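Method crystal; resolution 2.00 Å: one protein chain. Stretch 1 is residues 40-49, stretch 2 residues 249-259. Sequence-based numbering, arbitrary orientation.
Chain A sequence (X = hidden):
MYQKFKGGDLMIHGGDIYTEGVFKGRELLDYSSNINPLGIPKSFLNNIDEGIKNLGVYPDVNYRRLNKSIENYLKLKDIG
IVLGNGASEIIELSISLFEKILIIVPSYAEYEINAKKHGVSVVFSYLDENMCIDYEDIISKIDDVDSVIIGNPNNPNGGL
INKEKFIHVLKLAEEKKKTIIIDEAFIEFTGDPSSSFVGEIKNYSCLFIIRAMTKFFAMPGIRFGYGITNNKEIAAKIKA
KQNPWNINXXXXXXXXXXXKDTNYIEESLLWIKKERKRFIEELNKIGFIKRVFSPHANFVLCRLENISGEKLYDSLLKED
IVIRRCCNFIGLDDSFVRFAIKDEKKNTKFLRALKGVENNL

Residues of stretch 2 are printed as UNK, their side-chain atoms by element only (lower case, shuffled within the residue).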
ATOM      1  N   ILE A  40      -8.242   5.941 -19.011  1.00 46.02           N
ATOM      2  CA  ILE A  40      -6.920   6.260 -18.478  1.00 50.22           C
ATOM      3  C   ILE A  40      -6.274   7.409 -19.247  1.00 40.66           C
ATOM      4  O   ILE A  40      -6.289   7.412 -20.475  1.00 42.79           O
ATOM      5  CB  ILE A  40      -6.011   5.009 -18.564  1.00 57.88           C
ATOM      6  CG1 ILE A  40      -6.658   3.832 -17.818  1.00 60.90           C
ATOM      7  CG2 ILE A  40      -4.606   5.309 -18.050  1.00 53.00           C
ATOM      8  CD1 ILE A  40      -6.115   2.460 -18.214  1.00 64.98           C
ATOM      9  N   PRO A  41      -5.709   8.393 -18.524  1.00 41.92           N
ATOM     10  CA  PRO A  41      -5.034   9.525 -19.171  1.00 39.16           C
ATOM     11  C   PRO A  41      -3.999   9.067 -20.195  1.00 49.92           C
ATOM     12  O   PRO A  41      -3.207   8.145 -19.951  1.00 43.88           O
ATOM     13  CB  PRO A  41      -4.342  10.237 -18.006  1.00 29.80           C
ATOM     14  CG  PRO A  41      -5.194   9.927 -16.841  1.00 35.21           C
ATOM     15  CD  PRO A  41      -5.707   8.522 -17.057  1.00 42.32           C
ATOM     16  N   LYS A  42      -4.016   9.715 -21.350  1.00 56.81           N
ATOM     17  CA  LYS A  42      -3.132   9.324 -22.424  1.00 54.77           C
ATOM     18  C   LYS A  42      -1.686   9.521 -21.995  1.00 53.61           C
ATOM     19  O   LYS A  42      -0.772   8.955 -22.591  1.00 51.81           O
ATOM     20  CB  LYS A  42      -3.466  10.110 -23.690  1.00 56.59           C
ATOM     21  CG  LYS A  42      -4.844   9.772 -24.249  1.00 61.62           C
ATOM     22  CD  LYS A  42      -5.065  10.337 -25.650  1.00 65.48           C
ATOM     23  CE  LYS A  42      -6.447   9.979 -26.199  1.00 61.99           C
ATOM     24  NZ  LYS A  42      -7.535  10.723 -25.507  1.00 60.87           N
ATOM     25  N   SER A  43      -1.486  10.308 -20.941  1.00 50.26           N
ATOM     26  CA  SER A  43      -0.144  10.627 -20.465  1.00 42.87           C
ATOM     27  C   SER A  43       0.449   9.526 -19.580  1.00 46.61           C
ATOM     28  O   SER A  43       1.624   9.572 -19.210  1.00 46.21           O
ATOM     29  CB  SER A  43      -0.145  11.961 -19.717  1.00 45.83           C
ATOM     30  OG  SER A  43      -0.954  11.904 -18.553  1.00 43.61           O
ATOM     31  N   PHE A  44      -0.359   8.533 -19.238  1.00 44.76           N
ATOM     32  CA  PHE A  44       0.152   7.420 -18.464  1.00 51.33           C
ATOM     33  C   PHE A  44       0.799   6.392 -19.382  1.00 55.12           C
ATOM     34  O   PHE A  44       1.841   5.823 -19.062  1.00 62.73           O
ATOM     35  CB  PHE A  44      -0.951   6.756 -17.652  1.00 57.22           C
ATOM     36  CG  PHE A  44      -0.465   5.591 -16.854  1.00 59.05           C
ATOM     37  CD1 PHE A  44      -0.365   4.329 -17.431  1.00 55.51           C
ATOM     38  CD2 PHE A  44      -0.067   5.757 -15.538  1.00 48.90           C
ATOM     39  CE1 PHE A  44       0.103   3.251 -16.708  1.00 47.02           C
ATOM     40  CE2 PHE A  44       0.393   4.683 -14.805  1.00 43.07           C
ATOM     41  CZ  PHE A  44       0.482   3.428 -15.393  1.00 45.21           C
ATOM     42  N   LEU A  45       0.157   6.143 -20.515  1.00 55.40           N
ATOM     43  CA  LEU A  45       0.722   5.289 -21.543  1.00 51.53           C
ATOM     44  C   LEU A  45       2.074   5.866 -21.965  1.00 55.77           C
ATOM     45  O   LEU A  45       3.085   5.166 -22.000  1.00 53.58           O
ATOM     46  CB  LEU A  45      -0.218   5.235 -22.752  1.00 57.38           C
ATOM     47  CG  LEU A  45      -1.645   4.690 -22.614  1.00 62.70           C
ATOM     48  CD1 LEU A  45      -2.420   5.381 -21.495  1.00 60.93           C
ATOM     49  CD2 LEU A  45      -2.391   4.821 -23.945  1.00 62.33           C
ATOM     50  N   ASN A  46       2.087   7.162 -22.265  1.00 66.33           N
ATOM     51  CA  ASN A  46       3.271   7.827 -22.809  1.00 69.80           C
ATOM     52  C   ASN A  46       4.510   7.738 -21.916  1.00 70.49           C
ATOM     53  O   ASN A  46       5.638   7.836 -22.404  1.00 72.27           O
ATOM     54  CB  ASN A  46       2.967   9.295 -23.141  1.00 77.73           C
ATOM     55  CG  ASN A  46       1.884   9.449 -24.205  1.00 83.13           C
ATOM     56  OD1 ASN A  46       1.615   8.528 -24.980  1.00 82.77           O
ATOM     57  ND2 ASN A  46       1.256  10.625 -24.242  1.00 84.71           N
ATOM     58  N   ASN A  47       4.304   7.559 -20.614  1.00 69.31           N
ATOM     59  CA  ASN A  47       5.426   7.459 -19.681  1.00 63.52           C
ATOM     60  C   ASN A  47       5.530   6.110 -18.987  1.00 54.41           C
ATOM     61  O   ASN A  47       6.096   6.019 -17.896  1.00 49.46           O
ATOM     62  CB  ASN A  47       5.384   8.579 -18.639  1.00 60.92           C
ATOM     63  CG  ASN A  47       5.522   9.949 -19.261  1.00 65.01           C
ATOM     64  OD1 ASN A  47       4.679  10.369 -20.050  1.00 66.38           O
ATOM     65  ND2 ASN A  47       6.589  10.657 -18.910  1.00 67.63           N
ATOM     66  N   ILE A  48       4.993   5.068 -19.619  1.00 48.94           N
ATOM     67  CA  ILE A  48       5.050   3.727 -19.047  1.00 49.43           C
ATOM     68  C   ILE A  48       6.495   3.233 -18.953  1.00 52.80           C
ATOM     69  O   ILE A  48       6.821   2.395 -18.107  1.00 51.62           O
ATOM     70  CB  ILE A  48       4.216   2.734 -19.860  1.00 51.36           C
ATOM     71  CG1 ILE A  48       4.136   1.390 -19.137  1.00 53.83           C
ATOM     72  CG2 ILE A  48       4.803   2.561 -21.255  1.00 56.16           C
ATOM     73  CD1 ILE A  48       3.424   1.454 -17.810  1.00 55.18           C
ATOM     74  N   ASP A  49       7.358   3.756 -19.822  1.00 51.58           N
ATOM     75  CA  ASP A  49       8.775   3.409 -19.789  1.00 56.77           C
ATOM     76  C   ASP A  49       9.366   3.831 -18.457  1.00 51.72           C
ATOM     77  O   ASP A  49      10.048   3.058 -17.796  1.00 55.77           O
ATOM     78  CB  ASP A  49       9.529   4.105 -20.921  1.00 71.74           C
ATOM     79  CG  ASP A  49       9.077   3.647 -22.294  1.00 86.75           C
ATOM     80  OD1 ASP A  49       8.180   2.780 -22.373  1.00 90.30           O
ATOM     81  OD2 ASP A  49       9.622   4.157 -23.298  1.00 91.23           O
ATOM     82  N   UNK A 249       5.768   2.207  -7.762  1.00 38.72           N
ATOM     83  CA  UNK A 249       6.393   3.081  -8.756  1.00 40.91           C
ATOM     84  C   UNK A 249       5.467   3.603  -9.869  1.00 34.87           C
ATOM     85  O   UNK A 249       5.661   4.719 -10.365  1.00 48.68           O
ATOM     86  s   UNK A 249       7.392   0.986 -10.444  1.00 35.52           S
ATOM     87  c   UNK A 249       7.649   2.421  -9.354  1.00 51.11           C
ATOM     88  N   UNK A 250       4.478   2.810 -10.270  1.00 36.95           N
ATOM     89  CA  UNK A 250       3.533   3.244 -11.304  1.00 35.84           C
ATOM     90  C   UNK A 250       2.622   4.339 -10.759  1.00 39.86           C
ATOM     91  O   UNK A 250       2.367   5.352 -11.422  1.00 38.28           O
ATOM     92  c   UNK A 250       4.687   0.312 -14.530  1.00 27.14           C
ATOM     93  c   UNK A 250       3.522   1.035 -12.550  1.00 37.32           C
ATOM     94  c   UNK A 250       3.936   1.262 -13.855  1.00 28.77           C
ATOM     95  c   UNK A 250       2.709   2.062 -11.816  1.00 35.97           C
ATOM     96  c   UNK A 250       3.878  -0.161 -11.937  1.00 32.47           C
ATOM     97  c   UNK A 250       4.631  -1.106 -12.612  1.00 29.26           C
ATOM     98  c   UNK A 250       5.038  -0.866 -13.908  1.00 24.60           C
ATOM     99  N   UNK A 251       2.136   4.126  -9.539  1.00 42.70           N
ATOM    100  CA  UNK A 251       1.359   5.133  -8.838  1.00 42.22           C
ATOM    101  C   UNK A 251       2.139   6.434  -8.851  1.00 43.56           C
ATOM    102  O   UNK A 251       1.610   7.481  -9.220  1.00 50.14           O
ATOM    103  c   UNK A 251       1.088   4.689  -7.405  1.00 42.84           C
ATOM    104  N   UNK A 252       3.408   6.360  -8.461  1.00 44.59           N
ATOM    105  CA  UNK A 252       4.288   7.521  -8.484  1.00 41.99           C
ATOM    106  C   UNK A 252       4.361   8.123  -9.880  1.00 38.10           C
ATOM    107  O   UNK A 252       4.269   9.341 -10.038  1.00 32.42           O
ATOM    108  c   UNK A 252       8.026   7.811  -7.472  1.00 47.80           C
ATOM    109  c   UNK A 252       5.683   7.134  -8.009  1.00 37.97           C
ATOM    110  o   UNK A 252       8.502   6.776  -7.986  1.00 45.33           O
ATOM    111  c   UNK A 252       6.654   8.273  -7.921  1.00 39.18           C
ATOM    112  o   UNK A 252       8.628   8.478  -6.605  1.00 55.45           O
ATOM    113  N   UNK A 253       4.516   7.264 -10.890  1.00 45.67           N
ATOM    114  CA  UNK A 253       4.604   7.728 -12.272  1.00 46.18           C
ATOM    115  C   UNK A 253       3.337   8.451 -12.716  1.00 42.09           C
ATOM    116  O   UNK A 253       3.408   9.444 -13.446  1.00 43.43           O
ATOM    117  c   UNK A 253       4.925   6.580 -13.234  1.00 45.76           C
ATOM    118  s   UNK A 253       3.498   7.065 -15.611  1.00 32.35           S
ATOM    119  c   UNK A 253       5.055   7.045 -14.684  1.00 47.06           C
ATOM    120  c   UNK A 253       3.419   5.315 -16.011  1.00 27.20           C
ATOM    121  N   UNK A 254       2.180   7.955 -12.278  1.00 34.84           N
ATOM    122  CA  UNK A 254       0.911   8.592 -12.616  1.00 29.88           C
ATOM    123  C   UNK A 254       0.791   9.966 -11.982  1.00 29.12           C
ATOM    124  O   UNK A 254       0.529  10.948 -12.665  1.00 32.04           O
ATOM    125  c   UNK A 254      -0.268   7.716 -12.211  1.00 34.60           C
ATOM    126  N   UNK A 255       0.981  10.028 -10.669  1.00 36.81           N
ATOM    127  CA  UNK A 255       0.928  11.294  -9.934  1.00 37.63           C
ATOM    128  C   UNK A 255       1.894  12.341 -10.477  1.00 35.56           C
ATOM    129  O   UNK A 255       1.687  13.537 -10.306  1.00 30.14           O
ATOM    130  c   UNK A 255       1.209  11.058  -8.454  1.00 34.56           C
ATOM    131  N   UNK A 256       2.956  11.890 -11.126  1.00 44.67           N
ATOM    132  CA  UNK A 256       3.984  12.800 -11.616  1.00 43.14           C
ATOM    133  C   UNK A 256       3.672  13.308 -13.033  1.00 45.22           C
ATOM    134  O   UNK A 256       3.964  14.460 -13.371  1.00 46.51           O
ATOM    135  c   UNK A 256       5.870  12.240 -10.016  1.00 31.06           C
ATOM    136  c   UNK A 256       5.410  12.165 -11.485  1.00 35.70           C
ATOM    137  c   UNK A 256       7.189  11.539  -9.671  1.00 17.78           C
ATOM    138  c   UNK A 256       6.395  12.839 -12.432  1.00 32.49           C
ATOM    139  N   UNK A 257       3.023  12.460 -13.830  1.00 38.10           N
ATOM    140  CA  UNK A 257       2.780  12.743 -15.242  1.00 41.70           C
ATOM    141  C   UNK A 257       1.324  13.070 -15.602  1.00 41.48           C
ATOM    142  O   UNK A 257       1.051  13.711 -16.617  1.00 43.74           O
ATOM    143  c   UNK A 257       4.774  11.323 -15.914  1.00 46.58           C
ATOM    144  n   UNK A 257       5.132  10.240 -15.240  1.00 46.31           N
ATOM    145  c   UNK A 257       3.278  11.563 -16.083  1.00 45.45           C
ATOM    146  o   UNK A 257       5.592  12.105 -16.383  1.00 45.27           O
ATOM    147  N   UNK A 258       0.395  12.643 -14.756  1.00 35.94           N
ATOM    148  CA  UNK A 258      -1.024  12.738 -15.075  1.00 32.26           C
ATOM    149  C   UNK A 258      -1.711  13.964 -14.505  1.00 22.79           C
ATOM    150  O   UNK A 258      -2.726  14.392 -15.033  1.00 24.27           O
ATOM    151  c   UNK A 258      -1.761  11.455 -14.674  1.00 23.25           C
ATOM    152  s   UNK A 258      -1.148  10.036 -15.605  1.00 35.38           S
ATOM    153  N   UNK A 259      -1.159  14.545 -13.446  1.00 26.33           N
ATOM    154  CA  UNK A 259      -1.772  15.737 -12.855  1.00 34.61           C
ATOM    155  C   UNK A 259      -1.498  17.010 -13.669  1.00 39.22           C
ATOM    156  O   UNK A 259      -2.163  18.041 -13.477  1.00 32.70           O
ATOM    157  c   UNK A 259      -1.322  15.927 -11.400  1.00 35.88           C
ATOM    158  c   UNK A 259      -3.104  14.468 -10.440  1.00 29.21           C
ATOM    159  c   UNK A 259      -1.228  15.266  -9.014  1.00 27.48           C
ATOM    160  c   UNK A 259      -1.628  14.810 -10.400  1.00 28.15           C
TER

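Position 249 opens the helix with one carbon and then one sulfur beyond CA, a pair that defines Cys249. It is buried but lies far from stretch 1, and its carbonyl starts the helical ladder by accepting a bond from the backbone N of position 253.

Position 250 carries one carbon followed by a ring of six carbons with no heteroatom. The ring meets an isoleucine and an aromatic ring of stretch 1, and it is Phe250. Ile48 CD1 lies 3.7 Å from Phe250 CE1, and Phe44 CZ approaches Phe250 CD1 at 4.4 Å, so a broad apolar side chain fills the space beside both.

Position 251 has a single side-chain carbon and is therefore Ala251; its CA-to-CB bond points away from stretch 1. Position 252 shows three carbons in a row, the third bearing two oxygens: a carboxylate on a two-methylene arm, Glu252. It is partly exposed, as suits a charged group, and takes no part in the contact.

Position 253 has two carbons, a sulfur and a terminal carbon in an unbranched chain, which can only be methionine. Met253 points toward stretch 1, and its flexible thioether chain lays the methyl over one face of the Phe44 ring. Met253 CE is 3.5 Å from the ring centroid, a CH-pi contact, and 3.3 Å from Phe44 CE2; the sulfur sits more obliquely. The same CE also reaches the backbone, 3.3 Å from Asn47 O.

Position 254 has one carbon, and it is Ala254. Its CB lies 3.9 Å from Phe44 CD2, at the edge of the ring, where a small side chain accompanies close packing: the CA atoms of Phe44 and Ala254 are 6.0 Å apart. Position 255, again with one carbon, is Ala255, buried but out of reach of stretch 1. Position 256 has four carbons, forked at the first, with one arm two carbons long; this is Ile256, an apolar residue in a buried site, also without contact to stretch 1.

Position 257 has two carbons, the second carrying one oxygen and one nitrogen: Asn257. Its ND2 turns back to donate a 2.6 Å hydrogen bond to Met253 O, while its OD1 lies 3.1 Å from Asn47 ND2 at an angle too poor for a hydrogen bond. Position 258, one carbon and one sulfur, is Cys258. Its compact, polarizable SG lies 3.9 Å from Phe44 CB and 4.0 Å from Pro41 CB, with Ser43 OG at 3.5 Å. Position 259 has four carbons forked at the second, hence Leu259, buried and pointing away.

The contact works chiefly by apolar packing, for no clear hydrogen bond crosses it. Phe44 is its centre: Met253 covers one face of the ring, while Phe250 O, Ala254 CB and Cys258 SG lie around its edge. Ile48 extends the apolar patch toward Phe250, and together the two stretches bury 458 Å².

Stretch 2 (249-259) CFAEMAAINCL
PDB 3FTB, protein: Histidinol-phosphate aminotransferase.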